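Local coordinates for protein phosphatase YwpJ (Bacillus subtilis, PDB 1NRW) that dephosphorylates phosphorylated five- and six-carbon sugars and nucleoside monophosphates in vitro, and flavin mononucleotide to a lesser extent, as a magnesium-dependent HAD-superfamily hydrolase, at residues E39-M52 with T62-D74. Residues are numbered along the deposited sequence; the frame is centred on the assembly and turned at random.
Sequences EVVVSTGRAHFDVM and TWVISANGAVIHD. With PO4 (phosphate ion), chain B.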
ATOM      1  N   GLU A  39      14.258   9.310 -10.121  1.00 20.38           N
ATOM      2  CA  GLU A  39      14.048   7.976  -9.577  1.00 19.82           C
ATOM      3  C   GLU A  39      12.572   7.875  -9.203  1.00 18.46           C
ATOM      4  O   GLU A  39      12.076   8.659  -8.394  1.00 19.67           O
ATOM      5  CB  GLU A  39      14.906   7.756  -8.330  1.00 21.94           C
ATOM      6  CG  GLU A  39      16.412   7.802  -8.567  1.00 23.29           C
ATOM      7  CD  GLU A  39      16.930   6.621  -9.372  1.00 25.33           C
ATOM      8  OE1 GLU A  39      16.179   5.643  -9.571  1.00 24.29           O
ATOM      9  OE2 GLU A  39      18.102   6.666  -9.799  1.00 27.55           O
ATOM     10  N   VAL A  40      11.870   6.919  -9.801  1.00 17.19           N
ATOM     11  CA  VAL A  40      10.455   6.744  -9.507  1.00 16.59           C
ATOM     12  C   VAL A  40      10.235   5.538  -8.611  1.00 15.73           C
ATOM     13  O   VAL A  40      10.748   4.447  -8.879  1.00 14.81           O
ATOM     14  CB  VAL A  40       9.625   6.571 -10.797  1.00 16.90           C
ATOM     15  CG1 VAL A  40       8.168   6.267 -10.439  1.00 17.56           C
ATOM     16  CG2 VAL A  40       9.707   7.845 -11.639  1.00 16.25           C
ATOM     17  N   VAL A  41       9.472   5.747  -7.543  1.00 14.83           N
ATOM     18  CA  VAL A  41       9.168   4.689  -6.591  1.00 14.48           C
ATOM     19  C   VAL A  41       7.662   4.560  -6.406  1.00 14.61           C
ATOM     20  O   VAL A  41       6.966   5.559  -6.233  1.00 16.32           O
ATOM     21  CB  VAL A  41       9.801   4.992  -5.214  1.00 16.82           C
ATOM     22  CG1 VAL A  41       9.620   3.803  -4.283  1.00 16.40           C
ATOM     23  CG2 VAL A  41      11.273   5.339  -5.389  1.00 20.12           C
ATOM     24  N   VAL A  42       7.163   3.331  -6.470  1.00 12.59           N
ATOM     25  CA  VAL A  42       5.743   3.060  -6.267  1.00 13.48           C
ATOM     26  C   VAL A  42       5.655   2.430  -4.879  1.00 14.15           C
ATOM     27  O   VAL A  42       6.358   1.457  -4.581  1.00 14.05           O
ATOM     28  CB  VAL A  42       5.198   2.112  -7.355  1.00 14.21           C
ATOM     29  CG1 VAL A  42       3.799   1.634  -6.996  1.00 14.76           C
ATOM     30  CG2 VAL A  42       5.162   2.848  -8.687  1.00 15.33           C
ATOM     31  N   SER A  43       4.795   2.992  -4.035  1.00 13.70           N
ATOM     32  CA  SER A  43       4.663   2.543  -2.650  1.00 13.64           C
ATOM     33  C   SER A  43       3.264   2.047  -2.300  1.00 15.16           C
ATOM     34  O   SER A  43       2.279   2.769  -2.462  1.00 17.19           O
ATOM     35  CB  SER A  43       5.054   3.692  -1.721  1.00 15.67           C
ATOM     36  OG  SER A  43       5.072   3.274  -0.366  1.00 19.97           O
ATOM     37  N   THR A  44       3.187   0.830  -1.773  1.00 13.08           N
ATOM     38  CA  THR A  44       1.899   0.220  -1.465  1.00 12.98           C
ATOM     39  C   THR A  44       1.894  -0.662  -0.217  1.00 13.96           C
ATOM     40  O   THR A  44       2.941  -1.082   0.271  1.00 12.39           O
ATOM     41  CB  THR A  44       1.447  -0.660  -2.663  1.00 13.69           C
ATOM     42  OG1 THR A  44       0.154  -1.222  -2.406  1.00 12.58           O
ATOM     43  CG2 THR A  44       2.445  -1.802  -2.892  1.00 14.59           C
ATOM     44  N   GLY A  45       0.694  -0.936   0.290  1.00 12.46           N
ATOM     45  CA  GLY A  45       0.550  -1.811   1.435  1.00 13.36           C
ATOM     46  C   GLY A  45       0.447  -3.244   0.928  1.00 13.31           C
ATOM     47  O   GLY A  45       0.497  -4.193   1.703  1.00 13.88           O
ATOM     48  N   ARG A  46       0.303  -3.399  -0.388  1.00 14.22           N
ATOM     49  CA  ARG A  46       0.196  -4.725  -0.990  1.00 15.36           C
ATOM     50  C   ARG A  46       1.558  -5.402  -1.131  1.00 14.44           C
ATOM     51  O   ARG A  46       2.587  -4.838  -0.771  1.00 16.22           O
ATOM     52  CB  ARG A  46      -0.462  -4.638  -2.368  1.00 15.77           C
ATOM     53  CG  ARG A  46      -1.923  -4.187  -2.352  1.00 15.45           C
ATOM     54  CD  ARG A  46      -2.440  -4.142  -3.770  1.00 18.31           C
ATOM     55  NE  ARG A  46      -3.739  -3.491  -3.888  1.00 16.57           N
ATOM     56  CZ  ARG A  46      -4.900  -4.136  -3.941  1.00 19.96           C
ATOM     57  NH1 ARG A  46      -4.936  -5.462  -3.879  1.00 17.68           N
ATOM     58  NH2 ARG A  46      -6.026  -3.449  -4.095  1.00 18.94           N
ATOM     59  N   ALA A  47       1.557  -6.617  -1.668  1.00 13.25           N
ATOM     60  CA  ALA A  47       2.793  -7.362  -1.850  1.00 13.18           C
ATOM     61  C   ALA A  47       3.532  -6.944  -3.116  1.00 12.02           C
ATOM     62  O   ALA A  47       2.931  -6.457  -4.072  1.00 12.26           O
ATOM     63  CB  ALA A  47       2.487  -8.859  -1.902  1.00 13.57           C
ATOM     64  N   HIS A  48       4.846  -7.144  -3.123  1.00 12.68           N
ATOM     65  CA  HIS A  48       5.637  -6.818  -4.294  1.00 14.37           C
ATOM     66  C   HIS A  48       5.084  -7.535  -5.538  1.00 15.92           C
ATOM     67  O   HIS A  48       5.019  -6.948  -6.616  1.00 14.54           O
ATOM     68  CB  HIS A  48       7.107  -7.212  -4.057  1.00 13.01           C
ATOM     69  CG  HIS A  48       7.990  -7.025  -5.254  1.00 15.37           C
ATOM     70  ND1 HIS A  48       8.302  -5.784  -5.770  1.00 18.46           N
ATOM     71  CD2 HIS A  48       8.631  -7.927  -6.035  1.00 14.01           C
ATOM     72  CE1 HIS A  48       9.096  -5.930  -6.816  1.00 15.04           C
ATOM     73  NE2 HIS A  48       9.311  -7.221  -6.997  1.00 20.09           N
ATOM     74  N   PHE A  49       4.677  -8.794  -5.388  0.50 17.47           N
ATOM     75  CA  PHE A  49       4.150  -9.525  -6.535  0.50 18.98           C
ATOM     76  C   PHE A  49       2.814  -8.983  -7.040  0.50 18.83           C
ATOM     77  O   PHE A  49       2.459  -9.192  -8.198  0.50 18.58           O
ATOM     78  CB  PHE A  49       4.065 -11.036  -6.244  0.50 22.44           C
ATOM     79  CG  PHE A  49       3.407 -11.389  -4.937  0.50 26.37           C
ATOM     80  CD1 PHE A  49       2.044 -11.195  -4.746  0.50 28.70           C
ATOM     81  CD2 PHE A  49       4.151 -11.962  -3.909  0.50 27.37           C
ATOM     82  CE1 PHE A  49       1.430 -11.573  -3.549  0.50 29.85           C
ATOM     83  CE2 PHE A  49       3.549 -12.343  -2.711  0.50 29.60           C
ATOM     84  CZ  PHE A  49       2.185 -12.148  -2.530  0.50 29.56           C
ATOM     85  N   ASP A  50       2.083  -8.275  -6.184  1.00 18.12           N
ATOM     86  CA  ASP A  50       0.805  -7.676  -6.590  1.00 18.23           C
ATOM     87  C   ASP A  50       1.124  -6.522  -7.537  1.00 16.92           C
ATOM     88  O   ASP A  50       0.409  -6.280  -8.512  1.00 16.58           O
ATOM     89  CB  ASP A  50       0.024  -7.115  -5.394  1.00 18.97           C
ATOM     90  CG  ASP A  50      -0.611  -8.192  -4.545  1.00 21.43           C
ATOM     91  OD1 ASP A  50      -1.088  -9.197  -5.114  1.00 20.91           O
ATOM     92  OD2 ASP A  50      -0.657  -8.023  -3.305  1.00 19.19           O
ATOM     93  N   VAL A  51       2.204  -5.800  -7.243  1.00 14.82           N
ATOM     94  CA  VAL A  51       2.602  -4.681  -8.084  1.00 14.99           C
ATOM     95  C   VAL A  51       3.126  -5.211  -9.414  1.00 15.02           C
ATOM     96  O   VAL A  51       2.797  -4.679 -10.471  1.00 15.91           O
ATOM     97  CB  VAL A  51       3.705  -3.825  -7.408  1.00 15.29           C
ATOM     98  CG1 VAL A  51       4.072  -2.646  -8.305  1.00 14.76           C
ATOM     99  CG2 VAL A  51       3.221  -3.328  -6.050  1.00 14.28           C
HETATM  100  N   MSE A  52       3.934  -6.265  -9.355  1.00 15.23           N
HETATM  101  CA  MSE A  52       4.502  -6.862 -10.562  1.00 18.39           C
HETATM  102  C   MSE A  52       3.429  -7.391 -11.509  1.00 18.97           C
HETATM  103  O   MSE A  52       3.583  -7.324 -12.729  1.00 17.58           O
HETATM  104  CB  MSE A  52       5.455  -7.995 -10.185  1.00 22.50           C
HETATM  105  CG  MSE A  52       6.617  -7.547  -9.327  1.00 26.62           C
HETATM  106 SE   MSE A  52       7.773  -6.336 -10.284  1.00 43.19          SE
HETATM  107  CE  MSE A  52       6.942  -4.665  -9.850  1.00 22.48           C
ATOM    108  N   THR A  62       9.887   0.163 -11.849  1.00 17.77           N
ATOM    109  CA  THR A  62      10.188   1.252 -10.924  1.00 15.94           C
ATOM    110  C   THR A  62      10.667   0.646  -9.617  1.00 14.49           C
ATOM    111  O   THR A  62      10.606  -0.568  -9.429  1.00 14.96           O
ATOM    112  CB  THR A  62       8.921   2.062 -10.568  1.00 16.16           C
ATOM    113  OG1 THR A  62       8.039   1.235  -9.788  1.00 15.57           O
ATOM    114  CG2 THR A  62       8.190   2.524 -11.823  1.00 15.54           C
ATOM    115  N   TRP A  63      11.152   1.492  -8.714  1.00 15.13           N
ATOM    116  CA  TRP A  63      11.522   0.997  -7.397  1.00 15.04           C
ATOM    117  C   TRP A  63      10.158   0.672  -6.808  1.00 14.20           C
ATOM    118  O   TRP A  63       9.156   1.304  -7.171  1.00 13.24           O
ATOM    119  CB  TRP A  63      12.169   2.087  -6.540  1.00 15.90           C
ATOM    120  CG  TRP A  63      13.542   2.467  -6.968  1.00 16.24           C
ATOM    121  CD1 TRP A  63      13.880   3.346  -7.950  1.00 17.07           C
ATOM    122  CD2 TRP A  63      14.771   1.954  -6.441  1.00 17.77           C
ATOM    123  NE1 TRP A  63      15.249   3.416  -8.073  1.00 17.36           N
ATOM    124  CE2 TRP A  63      15.820   2.571  -7.159  1.00 17.76           C
ATOM    125  CE3 TRP A  63      15.087   1.033  -5.433  1.00 16.74           C
ATOM    126  CZ2 TRP A  63      17.170   2.296  -6.903  1.00 17.11           C
ATOM    127  CZ3 TRP A  63      16.435   0.757  -5.177  1.00 16.78           C
ATOM    128  CH2 TRP A  63      17.457   1.391  -5.913  1.00 17.43           C
ATOM    129  N   VAL A  64      10.106  -0.305  -5.913  1.00 11.90           N
ATOM    130  CA  VAL A  64       8.843  -0.675  -5.296  1.00 12.10           C
ATOM    131  C   VAL A  64       8.964  -0.825  -3.793  1.00 12.16           C
ATOM    132  O   VAL A  64       9.782  -1.608  -3.296  1.00 13.34           O
ATOM    133  CB  VAL A  64       8.307  -2.017  -5.835  1.00 12.46           C
ATOM    134  CG1 VAL A  64       6.981  -2.370  -5.137  1.00 12.78           C
ATOM    135  CG2 VAL A  64       8.107  -1.937  -7.338  1.00 13.22           C
ATOM    136  N   ILE A  65       8.152  -0.056  -3.082  1.00 12.15           N
ATOM    137  CA  ILE A  65       8.083  -0.141  -1.630  1.00 10.92           C
ATOM    138  C   ILE A  65       6.767  -0.884  -1.414  1.00 13.20           C
ATOM    139  O   ILE A  65       5.709  -0.427  -1.864  1.00 13.53           O
ATOM    140  CB  ILE A  65       8.024   1.253  -0.992  1.00 11.54           C
ATOM    141  CG1 ILE A  65       9.382   1.944  -1.159  1.00 14.21           C
ATOM    142  CG2 ILE A  65       7.639   1.140   0.483  1.00 13.31           C
ATOM    143  CD1 ILE A  65       9.416   3.377  -0.675  1.00 12.41           C
ATOM    144  N   SER A  66       6.830  -2.040  -0.769  1.00 12.59           N
ATOM    145  CA  SER A  66       5.628  -2.832  -0.539  1.00 13.62           C
ATOM    146  C   SER A  66       5.433  -3.184   0.927  1.00 13.76           C
ATOM    147  O   SER A  66       6.275  -2.879   1.765  1.00 12.59           O
ATOM    148  CB  SER A  66       5.675  -4.110  -1.391  1.00 13.76           C
ATOM    149  OG  SER A  66       6.824  -4.889  -1.114  1.00 14.66           O
ATOM    150  N   ALA A  67       4.306  -3.818   1.232  1.00 13.26           N
ATOM    151  CA  ALA A  67       4.002  -4.212   2.600  1.00 14.04           C
ATOM    152  C   ALA A  67       4.099  -3.039   3.575  1.00 13.93           C
ATOM    153  O   ALA A  67       4.630  -3.166   4.683  1.00 13.90           O
ATOM    154  CB  ALA A  67       4.925  -5.344   3.030  1.00 14.68           C
ATOM    155  N   ASN A  68       3.581  -1.892   3.147  1.00 13.37           N
ATOM    156  CA  ASN A  68       3.552  -0.692   3.970  1.00 14.46           C
ATOM    157  C   ASN A  68       4.932  -0.176   4.371  1.00 14.43           C
ATOM    158  O   ASN A  68       5.096   0.391   5.451  1.00 17.24           O
ATOM    159  CB  ASN A  68       2.710  -0.947   5.230  1.00 14.95           C
ATOM    160  CG  ASN A  68       2.367   0.329   5.972  1.00 18.32           C
ATOM    161  OD1 ASN A  68       1.935   1.310   5.365  1.00 18.72           O
ATOM    162  ND2 ASN A  68       2.540   0.322   7.291  1.00 18.79           N
ATOM    163  N   GLY A  69       5.920  -0.368   3.506  1.00 14.05           N
ATOM    164  CA  GLY A  69       7.252   0.121   3.814  1.00 15.28           C
ATOM    165  C   GLY A  69       8.146  -0.907   4.476  1.00 15.36           C
ATOM    166  O   GLY A  69       9.264  -0.593   4.890  1.00 16.25           O
ATOM    167  N   ALA A  70       7.661  -2.138   4.586  1.00 13.96           N
ATOM    168  CA  ALA A  70       8.455  -3.203   5.188  1.00 13.93           C
ATOM    169  C   ALA A  70       9.411  -3.808   4.165  1.00 16.03           C
ATOM    170  O   ALA A  70      10.426  -4.405   4.531  1.00 18.15           O
ATOM    171  CB  ALA A  70       7.536  -4.300   5.740  1.00 13.17           C
ATOM    172  N   VAL A  71       9.088  -3.651   2.885  1.00 15.04           N
ATOM    173  CA  VAL A  71       9.907  -4.223   1.820  1.00 15.32           C
ATOM    174  C   VAL A  71      10.256  -3.241   0.703  1.00 15.22           C
ATOM    175  O   VAL A  71       9.420  -2.436   0.279  1.00 13.88           O
ATOM    176  CB  VAL A  71       9.189  -5.452   1.197  1.00 15.68           C
ATOM    177  CG1 VAL A  71      10.054  -6.083   0.120  1.00 14.21           C
ATOM    178  CG2 VAL A  71       8.860  -6.464   2.284  1.00 16.02           C
ATOM    179  N   ILE A  72      11.498  -3.310   0.226  1.00 13.40           N
ATOM    180  CA  ILE A  72      11.955  -2.442  -0.857  1.00 14.50           C
ATOM    181  C   ILE A  72      12.694  -3.249  -1.924  1.00 14.39           C
ATOM    182  O   ILE A  72      13.586  -4.041  -1.604  1.00 15.25           O
ATOM    183  CB  ILE A  72      12.927  -1.346  -0.358  1.00 14.54           C
ATOM    184  CG1 ILE A  72      12.286  -0.524   0.761  1.00 16.57           C
ATOM    185  CG2 ILE A  72      13.340  -0.459  -1.526  1.00 14.60           C
ATOM    186  CD1 ILE A  72      13.185   0.584   1.298  1.00 19.33           C
ATOM    187  N   HIS A  73      12.312  -3.047  -3.186  1.00 13.58           N
ATOM    188  CA  HIS A  73      12.944  -3.707  -4.329  1.00 15.45           C
ATOM    189  C   HIS A  73      13.311  -2.624  -5.343  1.00 15.01           C
ATOM    190  O   HIS A  73      12.660  -1.571  -5.398  1.00 13.68           O
ATOM    191  CB  HIS A  73      11.992  -4.695  -5.028  1.00 15.93           C
ATOM    192  CG  HIS A  73      11.814  -6.001  -4.318  1.00 14.72           C
ATOM    193  ND1 HIS A  73      10.864  -6.198  -3.340  1.00 13.78           N
ATOM    194  CD2 HIS A  73      12.443  -7.191  -4.476  1.00 15.33           C
ATOM    195  CE1 HIS A  73      10.910  -7.454  -2.930  1.00 13.38           C
ATOM    196  NE2 HIS A  73      11.860  -8.077  -3.604  1.00 15.93           N
ATOM    197  N   ASP A  74      14.343  -2.871  -6.145  1.00 14.02           N
ATOM    198  CA  ASP A  74      14.721  -1.901  -7.158  1.00 14.72           C
ATOM    199  C   ASP A  74      13.951  -2.231  -8.441  1.00 13.91           C
ATOM    200  O   ASP A  74      13.186  -3.200  -8.473  1.00 14.14           O
ATOM    201  CB  ASP A  74      16.250  -1.879  -7.373  1.00 14.05           C
ATOM    202  CG  ASP A  74      16.772  -3.029  -8.217  1.00 17.99           C
ATOM    203  OD1 ASP A  74      15.986  -3.868  -8.710  1.00 17.07           O
ATOM    204  OD2 ASP A  74      18.014  -3.077  -8.392  1.00 17.81           O
TER
HETATM  205  P   PO4 B 900      -2.273   1.186  -1.244  1.00 14.15           P
HETATM  206  O1  PO4 B 900      -2.645   2.585  -1.526  1.00 13.14           O
HETATM  207  O2  PO4 B 900      -1.154   1.162  -0.267  1.00 14.34           O
HETATM  208  O3  PO4 B 900      -3.445   0.474  -0.678  1.00 15.64           O
HETATM  209  O4  PO4 B 900      -1.847   0.534  -2.504  1.00 11.57           O
HETATM  210  O   HOH W   1       6.200  -7.665  -0.430  1.00  9.64           O
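The His48 ring, on the helix of the beta-alpha-beta unit 39-43/48-55/63-66 in the HAD hydrolase core, stacks face to face on His73 of the neighbouring antiparallel strand 71-73, centroids 3.8 Å apart and planes at 15°. With chi1 at 175° the His48 ring points away from its own backbone N and out over His73. Met52 CG lies on the opposite face of the His48 ring, and Val64 CB meets its edge in plane. Replacing His48 by an alanine is likely to leave the His73 ring without its stacking partner and open a gap beside Val64. From the same helix, Val51 CG2 meets Val64 CG1 tip to tip at 4.0 Å. Strands 39-43 and 63-66 pair in parallel. On the sheet face toward helix 217-227, Val41 packs CG2 on Trp63 CB and CG1 on Ile65 CD1. At the N-terminal end of both strands, Trp63 NE1 donates to Glu39 OE1 (2.8 Å), in the indole plane but from above the carboxylate plane; the two planes are 75° apart. At the other end, Ala67 N bonds Arg46 O and Asn68 N bonds Thr44 O, tying both loops together beside the phosphate site. There Thr44 OG1 accepts from Arg46 N in an ST turn and donates to phosphate O4 at 2.7 Å.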